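Local coordinates for Cobalt/magnesium transport protein CorA (Methanocaldococcus jannaschii, PDB 4EGW), which mediates the influx of magnesium ions across the cell membrane as a homopentamer that is active when cytoplasmic magnesium is low, at residues S170-E184 with L249-M263. Sequence-based numbering, arbitrary orientation.
Sequences SRILMNLEDELEELE and LIDMSATYREVLTSM. With BU1 (1,4-butanediol), chain G.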
loop_
_atom_site.group_PDB
_atom_site.type_symbol
_atom_site.label_atom_id
_atom_site.label_comp_id
_atom_site.label_asym_id
_atom_site.label_seq_id
_atom_site.Cartn_x
_atom_site.Cartn_y
_atom_site.Cartn_z
ATOM N N SER A 170 -5.418 -2.328 2.514
ATOM C CA SER A 170 -5.294 -1.917 1.118
ATOM C C SER A 170 -4.374 -2.852 0.363
ATOM O O SER A 170 -4.550 -3.099 -0.829
ATOM C CB SER A 170 -4.767 -0.489 1.004
ATOM O OG SER A 170 -4.723 -0.108 -0.359
ATOM N N ARG A 171 -3.387 -3.377 1.068
ATOM C CA ARG A 171 -2.465 -4.311 0.458
ATOM C C ARG A 171 -3.204 -5.579 0.050
ATOM O O ARG A 171 -3.012 -6.110 -1.039
ATOM C CB ARG A 171 -1.356 -4.651 1.444
ATOM C CG ARG A 171 -0.234 -5.459 0.833
ATOM C CD ARG A 171 -0.290 -6.921 1.252
ATOM N NE ARG A 171 -0.000 -7.097 2.672
ATOM C CZ ARG A 171 0.770 -8.065 3.165
ATOM N NH1 ARG A 171 1.343 -8.946 2.354
ATOM N NH2 ARG A 171 0.974 -8.146 4.475
ATOM N N ILE A 172 -4.061 -6.055 0.940
ATOM C CA ILE A 172 -4.709 -7.339 0.764
ATOM C C ILE A 172 -5.858 -7.277 -0.237
ATOM O O ILE A 172 -6.101 -8.229 -0.976
ATOM C CB ILE A 172 -5.202 -7.876 2.110
ATOM C CG1 ILE A 172 -4.045 -7.879 3.117
ATOM C CG2 ILE A 172 -5.791 -9.260 1.941
ATOM C CD1 ILE A 172 -4.481 -7.893 4.584
ATOM N N LEU A 173 -6.564 -6.158 -0.266
ATOM C CA LEU A 173 -7.582 -5.961 -1.287
ATOM C C LEU A 173 -6.958 -6.041 -2.680
ATOM O O LEU A 173 -7.370 -6.844 -3.525
ATOM C CB LEU A 173 -8.276 -4.615 -1.092
ATOM C CG LEU A 173 -9.161 -4.471 0.150
ATOM C CD1 LEU A 173 -9.029 -3.090 0.735
ATOM C CD2 LEU A 173 -10.615 -4.790 -0.189
ATOM N N MET A 174 -5.954 -5.215 -2.934
ATOM C CA MET A 174 -5.376 -5.215 -4.262
ATOM C C MET A 174 -4.894 -6.636 -4.549
ATOM O O MET A 174 -4.994 -7.127 -5.671
ATOM C CB MET A 174 -4.276 -4.160 -4.373
ATOM C CG MET A 174 -4.693 -2.818 -3.761
ATOM S SD MET A 174 -3.711 -1.396 -4.275
ATOM C CE MET A 174 -2.045 -2.007 -4.013
ATOM N N ASN A 175 -4.415 -7.306 -3.506
ATOM C CA ASN A 175 -4.032 -8.712 -3.590
ATOM C C ASN A 175 -5.219 -9.631 -3.841
ATOM O O ASN A 175 -5.231 -10.415 -4.787
ATOM C CB ASN A 175 -3.352 -9.142 -2.295
ATOM C CG ASN A 175 -1.843 -8.948 -2.326
ATOM O OD1 ASN A 175 -1.280 -8.485 -3.321
ATOM N ND2 ASN A 175 -1.180 -9.306 -1.226
ATOM N N LEU A 176 -6.221 -9.545 -2.980
ATOM C CA LEU A 176 -7.408 -10.353 -3.172
ATOM C C LEU A 176 -7.917 -10.158 -4.586
ATOM O O LEU A 176 -8.419 -11.098 -5.201
ATOM C CB LEU A 176 -8.490 -9.971 -2.172
ATOM C CG LEU A 176 -9.871 -10.520 -2.514
ATOM C CD1 LEU A 176 -10.605 -10.932 -1.248
ATOM C CD2 LEU A 176 -10.688 -9.513 -3.326
ATOM N N GLU A 177 -7.776 -8.936 -5.099
ATOM C CA GLU A 177 -8.231 -8.616 -6.443
ATOM C C GLU A 177 -7.569 -9.528 -7.454
ATOM O O GLU A 177 -8.181 -9.916 -8.445
ATOM C CB GLU A 177 -7.942 -7.157 -6.792
ATOM C CG GLU A 177 -8.049 -6.871 -8.287
ATOM C CD GLU A 177 -8.382 -5.424 -8.598
ATOM O OE1 GLU A 177 -7.756 -4.518 -8.002
ATOM O OE2 GLU A 177 -9.273 -5.193 -9.443
ATOM N N ASP A 178 -6.311 -9.868 -7.197
ATOM C CA ASP A 178 -5.571 -10.776 -8.066
ATOM C C ASP A 178 -6.287 -12.110 -8.127
ATOM O O ASP A 178 -6.579 -12.629 -9.202
ATOM C CB ASP A 178 -4.152 -11.009 -7.538
ATOM C CG ASP A 178 -3.261 -9.780 -7.655
ATOM O OD1 ASP A 178 -3.775 -8.636 -7.595
ATOM O OD2 ASP A 178 -2.030 -9.969 -7.792
ATOM N N GLU A 179 -6.561 -12.662 -6.951
ATOM C CA GLU A 179 -7.189 -13.964 -6.846
ATOM C C GLU A 179 -8.482 -13.978 -7.642
ATOM O O GLU A 179 -8.901 -15.025 -8.139
ATOM C CB GLU A 179 -7.439 -14.324 -5.379
ATOM C CG GLU A 179 -6.169 -14.403 -4.555
ATOM C CD GLU A 179 -6.263 -15.383 -3.401
ATOM O OE1 GLU A 179 -6.105 -14.944 -2.238
ATOM O OE2 GLU A 179 -6.473 -16.592 -3.660
ATOM N N LEU A 180 -9.105 -12.813 -7.774
ATOM C CA LEU A 180 -10.336 -12.707 -8.539
ATOM C C LEU A 180 -10.064 -12.917 -10.022
ATOM O O LEU A 180 -10.694 -13.765 -10.666
ATOM C CB LEU A 180 -11.003 -11.350 -8.315
ATOM C CG LEU A 180 -11.530 -11.039 -6.915
ATOM C CD1 LEU A 180 -12.191 -9.685 -6.941
ATOM C CD2 LEU A 180 -12.504 -12.106 -6.426
ATOM N N GLU A 181 -9.117 -12.150 -10.559
ATOM C CA GLU A 181 -8.724 -12.319 -11.951
ATOM C C GLU A 181 -8.315 -13.776 -12.209
ATOM O O GLU A 181 -8.723 -14.375 -13.211
ATOM C CB GLU A 181 -7.603 -11.342 -12.338
ATOM C CG GLU A 181 -8.078 -9.929 -12.737
ATOM C CD GLU A 181 -8.624 -9.838 -14.174
ATOM O OE1 GLU A 181 -7.836 -9.992 -15.136
ATOM O OE2 GLU A 181 -9.844 -9.597 -14.341
ATOM N N GLU A 182 -7.528 -14.343 -11.293
ATOM C CA GLU A 182 -7.086 -15.738 -11.410
ATOM C C GLU A 182 -8.264 -16.697 -11.283
ATOM O O GLU A 182 -8.220 -17.818 -11.789
ATOM C CB GLU A 182 -6.007 -16.086 -10.365
ATOM C CG GLU A 182 -4.584 -15.613 -10.705
ATOM C CD GLU A 182 -3.493 -16.386 -9.959
ATOM O OE1 GLU A 182 -3.714 -17.578 -9.642
ATOM O OE2 GLU A 182 -2.415 -15.804 -9.692
ATOM N N LEU A 183 -9.314 -16.244 -10.604
ATOM C CA LEU A 183 -10.499 -17.063 -10.399
ATOM C C LEU A 183 -11.371 -17.106 -11.648
ATOM O O LEU A 183 -11.987 -18.127 -11.937
ATOM C CB LEU A 183 -11.299 -16.564 -9.197
ATOM C CG LEU A 183 -12.002 -17.678 -8.420
ATOM C CD1 LEU A 183 -11.347 -19.034 -8.688
ATOM C CD2 LEU A 183 -12.025 -17.362 -6.930
ATOM N N GLU A 184 -11.408 -16.004 -12.390
ATOM C CA GLU A 184 -12.206 -15.935 -13.616
ATOM C C GLU A 184 -11.875 -17.052 -14.612
ATOM O O GLU A 184 -12.766 -17.584 -15.287
ATOM C CB GLU A 184 -12.084 -14.554 -14.269
ATOM C CG GLU A 184 -12.916 -13.496 -13.556
ATOM C CD GLU A 184 -12.806 -12.117 -14.181
ATOM O OE1 GLU A 184 -12.020 -11.951 -15.140
ATOM O OE2 GLU A 184 -13.510 -11.197 -13.707
ATOM N N LEU A 249 -11.439 1.549 0.320
ATOM C CA LEU A 249 -11.284 0.135 0.635
ATOM C C LEU A 249 -12.638 -0.506 0.795
ATOM O O LEU A 249 -12.905 -1.594 0.285
ATOM C CB LEU A 249 -10.495 -0.036 1.927
ATOM C CG LEU A 249 -9.115 0.595 1.882
ATOM C CD1 LEU A 249 -8.408 0.345 3.178
ATOM C CD2 LEU A 249 -8.372 -0.011 0.754
ATOM N N ILE A 250 -13.503 0.178 1.518
ATOM C CA ILE A 250 -14.868 -0.278 1.617
ATOM C C ILE A 250 -15.463 -0.432 0.214
ATOM O O ILE A 250 -16.106 -1.445 -0.084
ATOM C CB ILE A 250 -15.696 0.680 2.445
ATOM C CG1 ILE A 250 -15.154 0.713 3.866
ATOM C CG2 ILE A 250 -17.130 0.225 2.467
ATOM C CD1 ILE A 250 -15.871 1.698 4.744
ATOM N N ASP A 251 -15.218 0.552 -0.650
ATOM C CA ASP A 251 -15.696 0.509 -2.029
ATOM C C ASP A 251 -15.164 -0.711 -2.757
ATOM O O ASP A 251 -15.934 -1.462 -3.369
ATOM C CB ASP A 251 -15.272 1.764 -2.786
ATOM C CG ASP A 251 -16.081 2.976 -2.399
ATOM O OD1 ASP A 251 -17.319 2.844 -2.278
ATOM O OD2 ASP A 251 -15.483 4.060 -2.207
ATOM N N MET A 252 -13.846 -0.894 -2.703
ATOM C CA MET A 252 -13.221 -2.052 -3.316
ATOM C C MET A 252 -13.840 -3.302 -2.707
ATOM O O MET A 252 -14.349 -4.174 -3.419
ATOM C CB MET A 252 -11.710 -2.063 -3.076
ATOM C CG MET A 252 -10.997 -0.722 -3.311
ATOM S SD MET A 252 -9.221 -0.832 -2.925
ATOM C CE MET A 252 -8.744 0.896 -2.999
ATOM N N SER A 253 -13.807 -3.386 -1.380
ATOM C CA SER A 253 -14.467 -4.487 -0.699
ATOM C C SER A 253 -15.879 -4.632 -1.251
ATOM O O SER A 253 -16.301 -5.713 -1.619
ATOM C CB SER A 253 -14.497 -4.238 0.802
ATOM O OG SER A 253 -13.182 -4.013 1.278
ATOM N N ALA A 254 -16.606 -3.530 -1.332
ATOM C CA ALA A 254 -17.923 -3.587 -1.935
ATOM C C ALA A 254 -17.818 -4.141 -3.356
ATOM O O ALA A 254 -18.432 -5.153 -3.702
ATOM C CB ALA A 254 -18.557 -2.206 -1.947
ATOM N N THR A 255 -17.020 -3.477 -4.178
ATOM C CA THR A 255 -16.849 -3.897 -5.558
ATOM C C THR A 255 -16.540 -5.396 -5.647
ATOM O O THR A 255 -17.057 -6.101 -6.519
ATOM C CB THR A 255 -15.726 -3.093 -6.215
ATOM O OG1 THR A 255 -15.973 -1.695 -6.012
ATOM C CG2 THR A 255 -15.651 -3.392 -7.700
ATOM N N TYR A 256 -15.713 -5.879 -4.727
ATOM C CA TYR A 256 -15.208 -7.245 -4.795
ATOM C C TYR A 256 -16.232 -8.295 -4.391
ATOM O O TYR A 256 -16.339 -9.350 -5.027
ATOM C CB TYR A 256 -13.943 -7.398 -3.946
ATOM C CG TYR A 256 -12.819 -6.471 -4.346
ATOM C CD1 TYR A 256 -12.819 -5.829 -5.578
ATOM C CD2 TYR A 256 -11.753 -6.236 -3.483
ATOM C CE1 TYR A 256 -11.785 -4.968 -5.936
ATOM C CE2 TYR A 256 -10.716 -5.380 -3.831
ATOM C CZ TYR A 256 -10.739 -4.749 -5.055
ATOM O OH TYR A 256 -9.708 -3.905 -5.389
ATOM N N ARG A 257 -16.978 -8.032 -3.323
ATOM C CA ARG A 257 -18.064 -8.934 -2.982
ATOM C C ARG A 257 -18.985 -9.032 -4.183
ATOM O O ARG A 257 -19.417 -10.123 -4.543
ATOM C CB ARG A 257 -18.845 -8.458 -1.766
ATOM C CG ARG A 257 -20.148 -9.219 -1.574
ATOM C CD ARG A 257 -21.035 -8.555 -0.544
ATOM N NE ARG A 257 -22.421 -8.991 -0.663
ATOM C CZ ARG A 257 -23.368 -8.707 0.226
ATOM N NH1 ARG A 257 -23.074 -7.994 1.306
ATOM N NH2 ARG A 257 -24.607 -9.141 0.037
ATOM N N GLU A 258 -19.266 -7.890 -4.810
ATOM C CA GLU A 258 -20.085 -7.871 -6.016
ATOM C C GLU A 258 -19.557 -8.984 -6.907
ATOM O O GLU A 258 -20.235 -9.982 -7.144
ATOM C CB GLU A 258 -19.956 -6.536 -6.765
ATOM C CG GLU A 258 -20.327 -5.270 -5.983
ATOM C CD GLU A 258 -20.008 -3.973 -6.752
ATOM O OE1 GLU A 258 -19.711 -4.047 -7.967
ATOM O OE2 GLU A 258 -20.049 -2.877 -6.141
ATOM N N VAL A 259 -18.320 -8.816 -7.366
ATOM C CA VAL A 259 -17.692 -9.764 -8.275
ATOM C C VAL A 259 -17.770 -11.217 -7.805
ATOM O O VAL A 259 -17.888 -12.123 -8.623
ATOM C CB VAL A 259 -16.210 -9.431 -8.472
ATOM C CG1 VAL A 259 -15.517 -10.578 -9.190
ATOM C CG2 VAL A 259 -16.051 -8.120 -9.227
ATOM N N LEU A 260 -17.688 -11.443 -6.499
ATOM C CA LEU A 260 -17.787 -12.797 -5.965
ATOM C C LEU A 260 -19.233 -13.307 -5.902
ATOM O O LEU A 260 -19.469 -14.515 -5.875
ATOM C CB LEU A 260 -17.121 -12.887 -4.597
ATOM C CG LEU A 260 -15.609 -12.669 -4.631
ATOM C CD1 LEU A 260 -15.140 -12.120 -3.319
ATOM C CD2 LEU A 260 -14.874 -13.948 -4.966
ATOM N N THR A 261 -20.202 -12.396 -5.879
ATOM C CA THR A 261 -21.600 -12.806 -5.962
ATOM C C THR A 261 -21.855 -13.357 -7.359
ATOM O O THR A 261 -22.594 -14.327 -7.534
ATOM C CB THR A 261 -22.584 -11.632 -5.695
ATOM O OG1 THR A 261 -22.645 -10.773 -6.842
ATOM C CG2 THR A 261 -22.167 -10.815 -4.481
ATOM N N SER A 262 -21.236 -12.734 -8.356
ATOM C CA SER A 262 -21.425 -13.145 -9.742
ATOM C C SER A 262 -20.768 -14.486 -9.974
ATOM O O SER A 262 -21.394 -15.425 -10.462
ATOM C CB SER A 262 -20.829 -12.126 -10.712
ATOM O OG SER A 262 -21.408 -10.852 -10.524
ATOM N N MET A 263 -19.498 -14.572 -9.605
ATOM C CA MET A 263 -18.726 -15.770 -9.856
ATOM C C MET A 263 -19.429 -16.936 -9.193
ATOM O O MET A 263 -19.521 -18.022 -9.774
ATOM C CB MET A 263 -17.281 -15.612 -9.366
ATOM C CG MET A 263 -16.609 -14.338 -9.913
ATOM S SD MET A 263 -14.797 -14.265 -9.975
ATOM C CE MET A 263 -14.389 -14.912 -8.366
HETATM C C1 BU1 G . -12.170 -8.463 -11.296
HETATM C C2 BU1 G . -11.991 -7.056 -10.843
HETATM C C3 BU1 G . -12.644 -6.633 -9.570
HETATM C C4 BU1 G . -12.307 -5.263 -9.091
HETATM O O5 BU1 G . -11.358 -9.419 -10.726
HETATM O O6 BU1 G . -11.210 -4.648 -9.673
#
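Two long helices of the CorA cytoplasmic domain run side by side here, with knobs-into-holes packing. Their segments 170-184 and 249-263 point the same way at 21°, with axes 10.3 Å apart at closest approach. Knobs come from both sides. Leu173 sits among Leu249, Met252, Ser253 and Tyr256. Tyr256 enters the hole of Leu173, Leu176, Glu177 and Leu180. Leu180 in turn fills the hole of Tyr256, Val259, Leu260 and Met263.

The Tyr256 side chain, with CG anti to its own carbonyl carbon (chi1 -58°), reaches across the groove. The Leu176 side chain runs antiparallel to it, and Leu176 CD2 lies 3.4 Å from Tyr256 CD2. Leu173 CB meets the ring at its edge, 3.7 Å from Tyr256 CE2. The phenol oxygen OH ends 3.3 Å from Glu177 OE1, with carboxylate and ring planes 51° apart. Leu180 divides its methyls: CD2 packs 3.3 Å from Leu260 CD2, while CD1 faces Val259 and the tyrosine. Farther along, Met263 CE rests 3.6 Å from Leu183 CB. Ser253 OG turns back to its own helix and donates to Leu249 O.

A 1,4-butanediol lies along the groove. Its C4 is at the Tyr256 ring edge, 3.2 Å from CE1, and its C3 is 3.7 Å from Val259 CG2.

Helix 193-225 packs alongside through Leu206, which touches both Leu176 and Leu260. Helix 156-186 also meets the second subunit, where Arg171 forms a salt bridge to Asp178 of that subunit.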